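AxyAgu115A (Amphibacillus xylanus NBRC 15112, PDB 6NPS) is a family GH115 glycoside hydrolase, an alpha-glucuronidase that probably releases glucuronic acid groups from arabinoglucuronoxylan. Local coordinates at residues K93-V101 against Y125-K133; D42-Q50 against L146-S154. The protein carries 3 engineered substitutions. All coordinates share one frame; numbering follows the deposited sequence.

Contact 1. Residues K93-V101 against Y125-K133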
ATOM      1  N   LYS A  93      30.641  15.363 -56.626  1.00 54.08           N
ATOM      2  CA  LYS A  93      29.628  14.777 -55.759  1.00 47.39           C
ATOM      3  C   LYS A  93      30.081  14.796 -54.303  1.00 46.10           C
ATOM      4  O   LYS A  93      31.268  14.860 -54.004  1.00 46.85           O
ATOM      5  CB  LYS A  93      29.306  13.349 -56.183  1.00 48.38           C
ATOM      6  CG  LYS A  93      28.525  13.319 -57.483  1.00 53.92           C
ATOM      7  CD  LYS A  93      28.088  11.939 -57.826  1.00 53.68           C
ATOM      8  CE  LYS A  93      27.259  11.970 -59.101  1.00 61.66           C
ATOM      9  NZ  LYS A  93      26.898  10.581 -59.494  1.00 65.50           N
ATOM     10  N   ARG A  94      29.108  14.707 -53.389  1.00 44.21           N
ATOM     11  CA  ARG A  94      29.343  14.851 -51.961  1.00 41.52           C
ATOM     12  C   ARG A  94      29.527  13.468 -51.339  1.00 39.49           C
ATOM     13  O   ARG A  94      28.623  12.636 -51.420  1.00 41.35           O
ATOM     14  CB  ARG A  94      28.163  15.576 -51.319  1.00 43.91           C
ATOM     15  CG  ARG A  94      28.296  15.835 -49.813  1.00 54.69           C
ATOM     16  CD  ARG A  94      27.117  16.654 -49.237  1.00 64.50           C
ATOM     17  NE  ARG A  94      25.950  16.700 -50.124  1.00 80.45           N
ATOM     18  CZ  ARG A  94      24.937  15.822 -50.130  1.00 92.78           C
ATOM     19  NH1 ARG A  94      24.911  14.779 -49.292  1.00 93.02           N
ATOM     20  NH2 ARG A  94      23.939  15.983 -50.990  1.00 97.09           N
ATOM     21  N   GLU A  95      30.684  13.233 -50.716  1.00 36.35           N
ATOM     22  CA  GLU A  95      30.941  12.028 -49.930  1.00 36.04           C
ATOM     23  C   GLU A  95      30.694  10.749 -50.734  1.00 37.15           C
ATOM     24  O   GLU A  95      30.076   9.799 -50.257  1.00 36.17           O
ATOM     25  CB  GLU A  95      30.105  12.056 -48.645  1.00 36.99           C
ATOM     26  CG  GLU A  95      30.390  13.323 -47.825  1.00 41.26           C
ATOM     27  CD  GLU A  95      29.653  13.414 -46.479  1.00 46.82           C
ATOM     28  OE1 GLU A  95      28.637  12.727 -46.263  1.00 47.23           O
ATOM     29  OE2 GLU A  95      30.095  14.222 -45.632  1.00 51.47           O
ATOM     30  N   VAL A  96      31.200  10.715 -51.966  1.00 36.08           N
ATOM     31  CA  VAL A  96      31.071   9.536 -52.818  1.00 34.58           C
ATOM     32  C   VAL A  96      32.461   8.939 -53.073  1.00 36.75           C
ATOM     33  O   VAL A  96      33.466   9.658 -53.083  1.00 36.53           O
ATOM     34  CB  VAL A  96      30.380   9.962 -54.150  1.00 41.60           C
ATOM     35  CG1 VAL A  96      30.771   9.063 -55.293  1.00 48.74           C
ATOM     36  CG2 VAL A  96      28.859   9.996 -53.974  1.00 41.13           C
ATOM     37  N   PHE A  97      32.535   7.634 -53.370  1.00 39.45           N
ATOM     38  CA  PHE A  97      33.828   7.097 -53.785  1.00 34.46           C
ATOM     39  C   PHE A  97      33.654   6.100 -54.918  1.00 36.78           C
ATOM     40  O   PHE A  97      32.564   5.576 -55.164  1.00 37.75           O
ATOM     41  CB  PHE A  97      34.585   6.448 -52.606  1.00 32.00           C
ATOM     42  CG  PHE A  97      33.849   5.315 -51.984  1.00 35.23           C
ATOM     43  CD1 PHE A  97      33.998   4.025 -52.477  1.00 33.73           C
ATOM     44  CD2 PHE A  97      32.992   5.532 -50.922  1.00 33.85           C
ATOM     45  CE1 PHE A  97      33.302   2.961 -51.894  1.00 36.23           C
ATOM     46  CE2 PHE A  97      32.303   4.485 -50.337  1.00 38.81           C
ATOM     47  CZ  PHE A  97      32.459   3.193 -50.833  1.00 38.46           C
ATOM     48  N   LEU A  98      34.755   5.886 -55.623  1.00 39.75           N
ATOM     49  CA  LEU A  98      34.914   4.842 -56.624  1.00 35.56           C
ATOM     50  C   LEU A  98      35.836   3.786 -56.041  1.00 39.90           C
ATOM     51  O   LEU A  98      36.865   4.117 -55.439  1.00 42.41           O
ATOM     52  CB  LEU A  98      35.512   5.429 -57.907  1.00 40.70           C
ATOM     53  CG  LEU A  98      36.067   4.472 -58.962  1.00 45.67           C
ATOM     54  CD1 LEU A  98      34.919   3.773 -59.726  1.00 48.01           C
ATOM     55  CD2 LEU A  98      36.972   5.238 -59.915  1.00 51.60           C
ATOM     56  N   PHE A  99      35.462   2.513 -56.210  1.00 37.32           N
ATOM     57  CA  PHE A  99      36.172   1.381 -55.621  1.00 33.36           C
ATOM     58  C   PHE A  99      36.311   0.412 -56.794  1.00 39.15           C
ATOM     59  O   PHE A  99      35.332  -0.232 -57.193  1.00 44.10           O
ATOM     60  CB  PHE A  99      35.350   0.823 -54.450  1.00 32.31           C
ATOM     61  CG  PHE A  99      36.017  -0.257 -53.648  1.00 34.77           C
ATOM     62  CD1 PHE A  99      36.680   0.056 -52.461  1.00 38.23           C
ATOM     63  CD2 PHE A  99      35.894  -1.596 -54.036  1.00 39.85           C
ATOM     64  CE1 PHE A  99      37.251  -0.951 -51.678  1.00 39.28           C
ATOM     65  CE2 PHE A  99      36.462  -2.629 -53.275  1.00 42.73           C
ATOM     66  CZ  PHE A  99      37.147  -2.300 -52.086  1.00 46.41           C
ATOM     67  N   GLN A 100      37.493   0.347 -57.403  1.00 36.79           N
ATOM     68  CA  GLN A 100      37.593  -0.309 -58.695  1.00 40.82           C
ATOM     69  C   GLN A 100      38.930  -1.023 -58.821  1.00 42.76           C
ATOM     70  O   GLN A 100      39.972  -0.447 -58.493  1.00 46.91           O
ATOM     71  CB  GLN A 100      37.435   0.713 -59.830  1.00 40.06           C
ATOM     72  CG  GLN A 100      37.441   0.081 -61.186  1.00 42.06           C
ATOM     73  CD  GLN A 100      37.227   1.089 -62.300  1.00 44.81           C
ATOM     74  OE1 GLN A 100      37.165   2.291 -62.055  1.00 47.28           O
ATOM     75  NE2 GLN A 100      37.128   0.598 -63.536  1.00 47.29           N
ATOM     76  N   VAL A 101      38.899  -2.261 -59.365  1.00 41.14           N
ATOM     77  CA  VAL A 101      40.122  -3.002 -59.667  1.00 40.27           C
ATOM     78  C   VAL A 101      40.535  -2.661 -61.081  1.00 44.69           C
ATOM     79  O   VAL A 101      39.686  -2.595 -61.986  1.00 49.23           O
ATOM     80  CB  VAL A 101      39.923  -4.521 -59.491  1.00 44.08           C
ATOM     81  CG1 VAL A 101      41.120  -5.297 -59.984  1.00 43.33           C
ATOM     82  CG2 VAL A 101      39.622  -4.854 -58.037  1.00 40.94           C
ATOM     83  N   TYR A 125      35.360   7.083 -46.481  1.00 31.01           N
ATOM     84  CA  TYR A 125      34.350   6.025 -46.581  1.00 33.98           C
ATOM     85  C   TYR A 125      34.796   4.904 -47.516  1.00 30.70           C
ATOM     86  O   TYR A 125      34.472   3.736 -47.282  1.00 32.44           O
ATOM     87  CB  TYR A 125      33.017   6.611 -47.067  1.00 31.87           C
ATOM     88  CG  TYR A 125      32.444   7.647 -46.113  1.00 34.08           C
ATOM     89  CD1 TYR A 125      32.749   7.618 -44.747  1.00 32.26           C
ATOM     90  CD2 TYR A 125      31.576   8.618 -46.571  1.00 38.40           C
ATOM     91  CE1 TYR A 125      32.218   8.588 -43.863  1.00 36.05           C
ATOM     92  CE2 TYR A 125      31.042   9.589 -45.698  1.00 36.14           C
ATOM     93  CZ  TYR A 125      31.367   9.575 -44.365  1.00 38.65           C
ATOM     94  OH  TYR A 125      30.819  10.553 -43.558  1.00 39.00           O
ATOM     95  N   GLY A 126      35.551   5.239 -48.561  1.00 35.23           N
ATOM     96  CA  GLY A 126      36.011   4.214 -49.490  1.00 36.63           C
ATOM     97  C   GLY A 126      37.105   3.344 -48.889  1.00 35.46           C
ATOM     98  O   GLY A 126      37.134   2.124 -49.104  1.00 34.63           O
ATOM     99  N   LEU A 127      38.021   3.964 -48.135  1.00 34.79           N
ATOM    100  CA  LEU A 127      38.998   3.207 -47.354  1.00 37.37           C
ATOM    101  C   LEU A 127      38.315   2.240 -46.393  1.00 37.63           C
ATOM    102  O   LEU A 127      38.633   1.046 -46.363  1.00 38.05           O
ATOM    103  CB  LEU A 127      39.909   4.169 -46.608  1.00 29.90           C
ATOM    104  CG  LEU A 127      40.938   4.787 -47.559  1.00 35.31           C
ATOM    105  CD1 LEU A 127      41.618   5.975 -46.898  1.00 33.46           C
ATOM    106  CD2 LEU A 127      41.999   3.772 -48.049  1.00 35.78           C
ATOM    107  N   PHE A 128      37.334   2.719 -45.632  1.00 33.71           N
ATOM    108  CA  PHE A 128      36.656   1.806 -44.727  1.00 33.54           C
ATOM    109  C   PHE A 128      35.797   0.790 -45.483  1.00 35.49           C
ATOM    110  O   PHE A 128      35.478  -0.268 -44.931  1.00 37.01           O
ATOM    111  CB  PHE A 128      35.817   2.609 -43.740  1.00 33.87           C
ATOM    112  CG  PHE A 128      36.630   3.271 -42.640  1.00 34.18           C
ATOM    113  CD1 PHE A 128      37.731   2.619 -42.071  1.00 33.18           C
ATOM    114  CD2 PHE A 128      36.286   4.537 -42.164  1.00 31.63           C
ATOM    115  CE1 PHE A 128      38.458   3.209 -41.013  1.00 31.99           C
ATOM    116  CE2 PHE A 128      37.005   5.130 -41.118  1.00 32.85           C
ATOM    117  CZ  PHE A 128      38.086   4.457 -40.537  1.00 31.44           C
ATOM    118  N   HIS A 129      35.416   1.073 -46.730  1.00 36.16           N
ATOM    119  CA  HIS A 129      34.766   0.041 -47.541  1.00 34.32           C
ATOM    120  C   HIS A 129      35.710  -1.136 -47.766  1.00 35.89           C
ATOM    121  O   HIS A 129      35.287  -2.300 -47.721  1.00 40.25           O
ATOM    122  CB  HIS A 129      34.301   0.637 -48.873  1.00 36.69           C
ATOM    123  CG  HIS A 129      33.340  -0.223 -49.624  1.00 41.95           C
ATOM    124  ND1 HIS A 129      32.008  -0.339 -49.279  1.00 42.36           N
ATOM    125  CD2 HIS A 129      33.513  -0.991 -50.730  1.00 44.38           C
ATOM    126  CE1 HIS A 129      31.404  -1.141 -50.140  1.00 46.99           C
ATOM    127  NE2 HIS A 129      32.298  -1.561 -51.022  1.00 43.24           N
ATOM    128  N   LEU A 130      37.001  -0.864 -47.988  1.00 34.87           N
ATOM    129  CA  LEU A 130      37.953  -1.973 -48.061  1.00 36.10           C
ATOM    130  C   LEU A 130      37.930  -2.770 -46.764  1.00 37.74           C
ATOM    131  O   LEU A 130      37.848  -4.009 -46.772  1.00 35.65           O
ATOM    132  CB  LEU A 130      39.366  -1.447 -48.347  1.00 31.59           C
ATOM    133  CG  LEU A 130      40.484  -2.496 -48.187  1.00 36.59           C
ATOM    134  CD1 LEU A 130      40.199  -3.803 -49.007  1.00 38.83           C
ATOM    135  CD2 LEU A 130      41.870  -1.899 -48.580  1.00 36.17           C
ATOM    136  N   SER A 131      37.959  -2.057 -45.632  1.00 37.47           N
ATOM    137  CA  SER A 131      37.872  -2.688 -44.312  1.00 34.29           C
ATOM    138  C   SER A 131      36.644  -3.585 -44.188  1.00 32.35           C
ATOM    139  O   SER A 131      36.732  -4.734 -43.710  1.00 34.85           O
ATOM    140  CB  SER A 131      37.857  -1.561 -43.273  1.00 41.98           C
ATOM    141  OG  SER A 131      38.444  -1.989 -42.076  1.00 59.39           O
ATOM    142  N   GLU A 132      35.511  -3.095 -44.694  1.00 35.10           N
ATOM    143  CA  GLU A 132      34.258  -3.854 -44.680  1.00 42.71           C
ATOM    144  C   GLU A 132      34.340  -5.137 -45.518  1.00 39.56           C
ATOM    145  O   GLU A 132      33.871  -6.190 -45.086  1.00 36.97           O
ATOM    146  CB  GLU A 132      33.101  -2.981 -45.170  1.00 58.38           C
ATOM    147  CG  GLU A 132      31.760  -3.697 -45.212  1.00 80.33           C
ATOM    148  CD  GLU A 132      30.655  -2.830 -45.784  1.00 97.69           C
ATOM    149  OE1 GLU A 132      30.762  -1.589 -45.691  1.00102.16           O
ATOM    150  OE2 GLU A 132      29.679  -3.390 -46.327  1.00103.97           O
ATOM    151  N   LYS A 133      34.933  -5.052 -46.709  1.00 38.24           N
ATOM    152  CA  LYS A 133      35.109  -6.233 -47.553  1.00 38.56           C
ATOM    153  C   LYS A 133      36.099  -7.234 -46.965  1.00 35.74           C
ATOM    154  O   LYS A 133      36.010  -8.430 -47.259  1.00 38.07           O
ATOM    155  CB  LYS A 133      35.531  -5.798 -48.941  1.00 42.44           C
ATOM    156  CG  LYS A 133      34.302  -5.479 -49.705  1.00 53.74           C
ATOM    157  CD  LYS A 133      34.546  -4.954 -51.057  1.00 65.94           C
ATOM    158  CE  LYS A 133      33.287  -5.219 -51.838  1.00 74.98           C
ATOM    159  NZ  LYS A 133      32.825  -6.658 -51.735  1.00 78.36           N
TER

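Contact 2. Residues D42-Q50 against L146-S154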
ATOM      1  N   ASP A  42      43.728  -2.800 -39.860  1.00 37.89           N
ATOM      2  CA  ASP A  42      42.689  -3.792 -40.139  1.00 45.05           C
ATOM      3  C   ASP A  42      43.231  -4.943 -41.000  1.00 42.57           C
ATOM      4  O   ASP A  42      42.915  -6.115 -40.754  1.00 42.41           O
ATOM      5  CB  ASP A  42      41.487  -3.122 -40.817  1.00 50.77           C
ATOM      6  CG  ASP A  42      40.822  -2.014 -39.948  1.00 60.81           C
ATOM      7  OD1 ASP A  42      41.171  -1.846 -38.751  1.00 66.28           O
ATOM      8  OD2 ASP A  42      39.951  -1.293 -40.485  1.00 63.58           O
ATOM      9  N   VAL A  43      44.067  -4.634 -41.997  1.00 39.03           N
ATOM     10  CA  VAL A  43      44.682  -5.695 -42.792  1.00 39.71           C
ATOM     11  C   VAL A  43      45.502  -6.624 -41.895  1.00 41.80           C
ATOM     12  O   VAL A  43      45.440  -7.856 -42.022  1.00 41.35           O
ATOM     13  CB  VAL A  43      45.532  -5.083 -43.921  1.00 39.05           C
ATOM     14  CG1 VAL A  43      46.365  -6.164 -44.657  1.00 43.60           C
ATOM     15  CG2 VAL A  43      44.617  -4.293 -44.907  1.00 38.22           C
ATOM     16  N   GLU A  44      46.284  -6.050 -40.982  1.00 36.67           N
ATOM     17  CA  GLU A  44      47.075  -6.863 -40.057  1.00 41.56           C
ATOM     18  C   GLU A  44      46.192  -7.749 -39.175  1.00 40.49           C
ATOM     19  O   GLU A  44      46.570  -8.877 -38.839  1.00 41.93           O
ATOM     20  CB  GLU A  44      47.950  -5.966 -39.183  1.00 45.81           C
ATOM     21  CG  GLU A  44      48.796  -6.711 -38.163  1.00 58.39           C
ATOM     22  CD  GLU A  44      49.528  -5.760 -37.217  1.00 77.17           C
ATOM     23  OE1 GLU A  44      50.145  -6.255 -36.242  1.00 85.21           O
ATOM     24  OE2 GLU A  44      49.496  -4.523 -37.449  1.00 79.75           O
ATOM     25  N   LEU A  45      45.015  -7.266 -38.782  1.00 38.03           N
ATOM     26  CA  LEU A  45      44.180  -8.098 -37.917  1.00 36.54           C
ATOM     27  C   LEU A  45      43.602  -9.277 -38.673  1.00 38.73           C
ATOM     28  O   LEU A  45      43.380 -10.343 -38.080  1.00 41.81           O
ATOM     29  CB  LEU A  45      43.039  -7.281 -37.326  1.00 38.01           C
ATOM     30  CG  LEU A  45      43.431  -6.169 -36.356  1.00 41.66           C
ATOM     31  CD1 LEU A  45      42.166  -5.406 -35.983  1.00 41.10           C
ATOM     32  CD2 LEU A  45      44.099  -6.755 -35.115  1.00 48.52           C
ATOM     33  N   VAL A  46      43.310  -9.090 -39.956  1.00 36.41           N
ATOM     34  CA  VAL A  46      42.717 -10.149 -40.773  1.00 40.56           C
ATOM     35  C   VAL A  46      43.769 -11.180 -41.165  1.00 37.89           C
ATOM     36  O   VAL A  46      43.536 -12.399 -41.072  1.00 37.46           O
ATOM     37  CB  VAL A  46      42.051  -9.526 -42.018  1.00 42.94           C
ATOM     38  CG1 VAL A  46      41.612 -10.616 -42.998  1.00 42.42           C
ATOM     39  CG2 VAL A  46      40.873  -8.649 -41.615  1.00 40.01           C
ATOM     40  N   PHE A  47      44.934 -10.715 -41.652  1.00 37.07           N
ATOM     41  CA  PHE A  47      45.941 -11.632 -42.192  1.00 38.59           C
ATOM     42  C   PHE A  47      47.043 -12.014 -41.210  1.00 43.25           C
ATOM     43  O   PHE A  47      47.731 -13.019 -41.432  1.00 42.73           O
ATOM     44  CB  PHE A  47      46.554 -11.029 -43.475  1.00 43.42           C
ATOM     45  CG  PHE A  47      45.563 -10.899 -44.603  1.00 38.66           C
ATOM     46  CD1 PHE A  47      45.281 -11.981 -45.418  1.00 42.53           C
ATOM     47  CD2 PHE A  47      44.873  -9.716 -44.809  1.00 38.21           C
ATOM     48  CE1 PHE A  47      44.335 -11.868 -46.460  1.00 42.85           C
ATOM     49  CE2 PHE A  47      43.950  -9.586 -45.828  1.00 43.01           C
ATOM     50  CZ  PHE A  47      43.675 -10.681 -46.661  1.00 40.70           C
ATOM     51  N   GLY A  48      47.223 -11.273 -40.121  1.00 45.91           N
ATOM     52  CA  GLY A  48      48.251 -11.602 -39.154  1.00 46.49           C
ATOM     53  C   GLY A  48      49.621 -11.017 -39.417  1.00 47.75           C
ATOM     54  O   GLY A  48      50.567 -11.356 -38.697  1.00 47.60           O
ATOM     55  N   TYR A  49      49.773 -10.150 -40.419  1.00 45.98           N
ATOM     56  CA  TYR A  49      51.079  -9.573 -40.719  1.00 45.00           C
ATOM     57  C   TYR A  49      50.892  -8.110 -41.102  1.00 47.76           C
ATOM     58  O   TYR A  49      49.877  -7.730 -41.693  1.00 48.38           O
ATOM     59  CB  TYR A  49      51.802 -10.354 -41.843  1.00 45.55           C
ATOM     60  CG  TYR A  49      52.107 -11.812 -41.502  1.00 48.85           C
ATOM     61  CD1 TYR A  49      53.228 -12.153 -40.747  1.00 49.87           C
ATOM     62  CD2 TYR A  49      51.280 -12.836 -41.939  1.00 51.08           C
ATOM     63  CE1 TYR A  49      53.516 -13.492 -40.432  1.00 53.43           C
ATOM     64  CE2 TYR A  49      51.550 -14.170 -41.627  1.00 54.39           C
ATOM     65  CZ  TYR A  49      52.665 -14.494 -40.870  1.00 58.10           C
ATOM     66  OH  TYR A  49      52.934 -15.822 -40.565  1.00 60.02           O
ATOM     67  N   GLN A  50      51.865  -7.288 -40.756  1.00 47.37           N
ATOM     68  CA  GLN A  50      51.700  -5.846 -40.920  1.00 53.51           C
ATOM     69  C   GLN A  50      51.971  -5.437 -42.366  1.00 50.46           C
ATOM     70  O   GLN A  50      53.076  -5.677 -42.866  1.00 50.33           O
ATOM     71  CB  GLN A  50      52.637  -5.111 -39.979  1.00 60.90           C
ATOM     72  CG  GLN A  50      52.400  -3.618 -39.878  1.00 68.74           C
ATOM     73  CD  GLN A  50      53.484  -2.926 -39.052  1.00 82.13           C
ATOM     74  OE1 GLN A  50      54.260  -3.577 -38.340  1.00 85.17           O
ATOM     75  NE2 GLN A  50      53.554  -1.602 -39.163  1.00 86.29           N
ATOM     76  N   LEU A 146      37.032  -8.439 -32.977  1.00 45.86           N
ATOM     77  CA  LEU A 146      38.136  -8.907 -33.831  1.00 45.62           C
ATOM     78  C   LEU A 146      37.605  -9.557 -35.108  1.00 42.52           C
ATOM     79  O   LEU A 146      36.701 -10.392 -35.044  1.00 45.66           O
ATOM     80  CB  LEU A 146      39.000  -9.913 -33.087  1.00 50.45           C
ATOM     81  CG  LEU A 146      39.795  -9.322 -31.929  1.00 58.71           C
ATOM     82  CD1 LEU A 146      40.482 -10.442 -31.160  1.00 63.80           C
ATOM     83  CD2 LEU A 146      40.795  -8.285 -32.426  1.00 57.83           C
ATOM     84  N   PRO A 147      38.157  -9.241 -36.276  1.00 42.86           N
ATOM     85  CA  PRO A 147      37.652  -9.865 -37.500  1.00 43.98           C
ATOM     86  C   PRO A 147      38.108 -11.309 -37.633  1.00 39.87           C
ATOM     87  O   PRO A 147      39.136 -11.716 -37.087  1.00 42.44           O
ATOM     88  CB  PRO A 147      38.238  -8.983 -38.612  1.00 42.29           C
ATOM     89  CG  PRO A 147      39.437  -8.389 -38.045  1.00 42.97           C
ATOM     90  CD  PRO A 147      39.181  -8.220 -36.557  1.00 44.05           C
ATOM     91  N   ALA A 148      37.319 -12.096 -38.362  1.00 38.35           N
ATOM     92  CA  ALA A 148      37.764 -13.446 -38.701  1.00 41.48           C
ATOM     93  C   ALA A 148      39.076 -13.403 -39.486  1.00 38.20           C
ATOM     94  O   ALA A 148      39.275 -12.546 -40.346  1.00 41.56           O
ATOM     95  CB  ALA A 148      36.696 -14.170 -39.516  1.00 47.50           C
ATOM     96  N   ARG A 149      40.001 -14.296 -39.132  1.00 43.49           N
ATOM     97  CA  ARG A 149      41.276 -14.417 -39.835  1.00 44.32           C
ATOM     98  C   ARG A 149      41.079 -14.962 -41.257  1.00 47.90           C
ATOM     99  O   ARG A 149      40.199 -15.790 -41.507  1.00 46.98           O
ATOM    100  CB  ARG A 149      42.219 -15.327 -39.039  1.00 45.20           C
ATOM    101  CG  ARG A 149      42.606 -14.721 -37.695  1.00 49.44           C
ATOM    102  CD  ARG A 149      43.578 -13.524 -37.885  1.00 51.26           C
ATOM    103  NE  ARG A 149      44.740 -13.963 -38.644  1.00 55.54           N
ATOM    104  CZ  ARG A 149      45.864 -14.412 -38.096  1.00 58.90           C
ATOM    105  NH1 ARG A 149      45.998 -14.448 -36.774  1.00 61.97           N
ATOM    106  NH2 ARG A 149      46.858 -14.822 -38.873  1.00 62.64           N
ATOM    107  N   LYS A 150      41.902 -14.470 -42.197  1.00 44.74           N
ATOM    108  CA  LYS A 150      41.903 -14.899 -43.593  1.00 46.20           C
ATOM    109  C   LYS A 150      43.324 -15.235 -44.021  1.00 45.12           C
ATOM    110  O   LYS A 150      44.285 -14.579 -43.616  1.00 46.70           O
ATOM    111  CB  LYS A 150      41.411 -13.798 -44.563  1.00 49.15           C
ATOM    112  CG  LYS A 150      39.924 -13.525 -44.696  1.00 49.89           C
ATOM    113  CD  LYS A 150      39.791 -12.261 -45.529  1.00 54.33           C
ATOM    114  CE  LYS A 150      38.478 -12.157 -46.243  1.00 61.62           C
ATOM    115  NZ  LYS A 150      37.364 -12.342 -45.289  1.00 65.48           N
ATOM    116  N   GLU A 151      43.454 -16.233 -44.886  1.00 45.28           N
ATOM    117  CA  GLU A 151      44.729 -16.437 -45.564  1.00 45.77           C
ATOM    118  C   GLU A 151      44.807 -15.664 -46.877  1.00 45.45           C
ATOM    119  O   GLU A 151      45.907 -15.270 -47.291  1.00 46.22           O
ATOM    120  CB  GLU A 151      44.966 -17.927 -45.819  1.00 48.88           C
ATOM    121  CG  GLU A 151      45.237 -18.696 -44.549  1.00 61.20           C
ATOM    122  CD  GLU A 151      46.076 -19.958 -44.771  1.00 72.37           C
ATOM    123  OE1 GLU A 151      46.013 -20.541 -45.882  1.00 74.06           O
ATOM    124  OE2 GLU A 151      46.803 -20.351 -43.827  1.00 73.31           O
ATOM    125  N   SER A 152      43.664 -15.392 -47.506  1.00 40.74           N
ATOM    126  CA  SER A 152      43.642 -14.794 -48.837  1.00 40.64           C
ATOM    127  C   SER A 152      42.282 -14.163 -49.083  1.00 43.37           C
ATOM    128  O   SER A 152      41.277 -14.544 -48.481  1.00 45.23           O
ATOM    129  CB  SER A 152      43.931 -15.841 -49.927  1.00 62.62           C
ATOM    130  OG  SER A 152      44.130 -15.206 -51.186  1.00 69.34           O
ATOM    131  N   PHE A 153      42.272 -13.193 -49.993  1.00 44.02           N
ATOM    132  CA  PHE A 153      41.132 -12.330 -50.292  1.00 45.74           C
ATOM    133  C   PHE A 153      41.220 -12.020 -51.777  1.00 45.34           C
ATOM    134  O   PHE A 153      42.322 -11.812 -52.292  1.00 44.35           O
ATOM    135  CB  PHE A 153      41.187 -11.050 -49.447  1.00 48.57           C
ATOM    136  CG  PHE A 153      40.297  -9.937 -49.934  1.00 51.13           C
ATOM    137  CD1 PHE A 153      38.940  -9.957 -49.664  1.00 51.78           C
ATOM    138  CD2 PHE A 153      40.826  -8.856 -50.632  1.00 56.59           C
ATOM    139  CE1 PHE A 153      38.114  -8.957 -50.103  1.00 51.44           C
ATOM    140  CE2 PHE A 153      40.004  -7.825 -51.073  1.00 59.71           C
ATOM    141  CZ  PHE A 153      38.644  -7.880 -50.804  1.00 58.17           C
ATOM    142  N   SER A 154      40.092 -12.039 -52.482  1.00 41.45           N
ATOM    143  CA  SER A 154      40.167 -11.710 -53.901  1.00 48.44           C
ATOM    144  C   SER A 154      38.977 -10.881 -54.328  1.00 45.19           C
ATOM    145  O   SER A 154      37.906 -10.950 -53.722  1.00 45.93           O
ATOM    146  CB  SER A 154      40.245 -12.957 -54.779  1.00 52.75           C
ATOM    147  OG  SER A 154      41.389 -13.690 -54.435  1.00 60.86           O
TER
HETATM  148  O   HOH W   1      41.691 -10.502 -35.919  1.00 44.81           O
HETATM  149  O   HOH W   2      45.360 -15.278 -40.972  1.00 52.51           O

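Contact 1. Residues K93-V101 against Y125-K133
F99 reaches from the strand to helix 125-133 and lays one ring face against H129. The imidazole arrives edge-on, its CD2 near the ring centre, with centroids 4.9 Å apart and planes at 80°, which makes this a T-shaped pair. Around the same ring, CE1 of F99 lies 3.7 Å from the backbone N of L130, and CE2 meets CD of K133 at 3.7 Å, where the aliphatic part of the lysine does the touching.

F97 is placed differently. Its CG sits between the backbone N and the carbonyl carbon (chi1 60°), and the ring settles flat over G126: CA of G126 is 3.4 Å from the F97 ring centroid, over the face, a CH-pi contact. A CB on G126 would clash with CG of F97, so the close approach depends on glycine. CZ of F97 also touches CB of H129 at 3.7 Å, completing a cluster of F97, F99 and H129. Replacing F97 by alanine removes the ring over G126 CA and is likely to open a gap there and cost H129 CB one of its aromatic neighbours.

Y125 turns its ring edge to E95, with CE2 of Y125 4.0 Å from CB of E95. The polar ends of both are engaged outside the pair: the E95 carboxylate forms salt bridges with R121 and R171, and Y125 OH bonds to the carbonyl of G210.

The axes of strand 97-101 and helix segment 125-133 come within 8.5 Å of each other, at 40°, in the alpha/beta layering of a mixed four-stranded sheet covered by helix 120-133. The contact is therefore dispersive and shape-dependent: aromatic faces, the bare CA of G126 and methylenes hold helix to sheet, while the E95 carboxylate, beside the Y125 edge, is paired with arginines outside the two segments.

Contact 2. Residues D42-Q50 against L146-S154
R149 folds back over the end of helix 42-47, and its side chain runs along the last carbonyls there. CB lies 3.8 Å from O of V46. The chain then bends at both chi2 and chi3, which swings CD to 3.2 Å from O of L45 and carries NE back to V46. There NE donates a weak hydrogen bond to O of V46 (3.1 Å), with the N-H bent to 130°. CZ and NH2 finish over G48, whose CA lies above one face of the guanidinium, offset toward its rim, 3.5 Å from NH2 of R149. NH2 also donates weakly to O of F47 and more firmly to water 2.

G48 is the first residue to leave the helix, a C-terminal glycine of positive phi (88°); those backbone angles by themselves call for glycine, and a CB there would also clash with R149 NH2. Carbonyls left without helical partners thus face a cation, which would probably suit the partial negative charge of the helix end.

O of V46 takes its straightest bond from K150 N (2.9 Å, 167°). Alongside, CG1 of V46 packs on CD of K150 at 3.5 Å, the two side chains running side by side. P147 packs nearby: its CG touches CB of L45 and CG2 of V46, while water 1 links the L45 and P147 carbonyls. Further on, the edge of F47 abuts the backbone at S152 and CB of F153, where strand 152-155 pairs with strand 5-8.

In the fold
The two contacts use different elements, with centres about 19 Å apart, and contact 1 is nested within the chain loop that contact 2 closes. Contact 1 is buried and joins a sheet to helix 120-133; contact 2 is only partly buried and joins the end of helix 30-47 to an extended segment with several exposed residues. Helix 120-133 also packs on helix 30-47, L127 and F128 lying on V32, I35 and V39, and it reaches the strand of contact 2, where K133 O is 3.6 Å from F153 CE1. The chemistry follows the setting: aromatic and CH-pi packing inside, against backbone carbonyls, an arginine and bridging waters toward the surface.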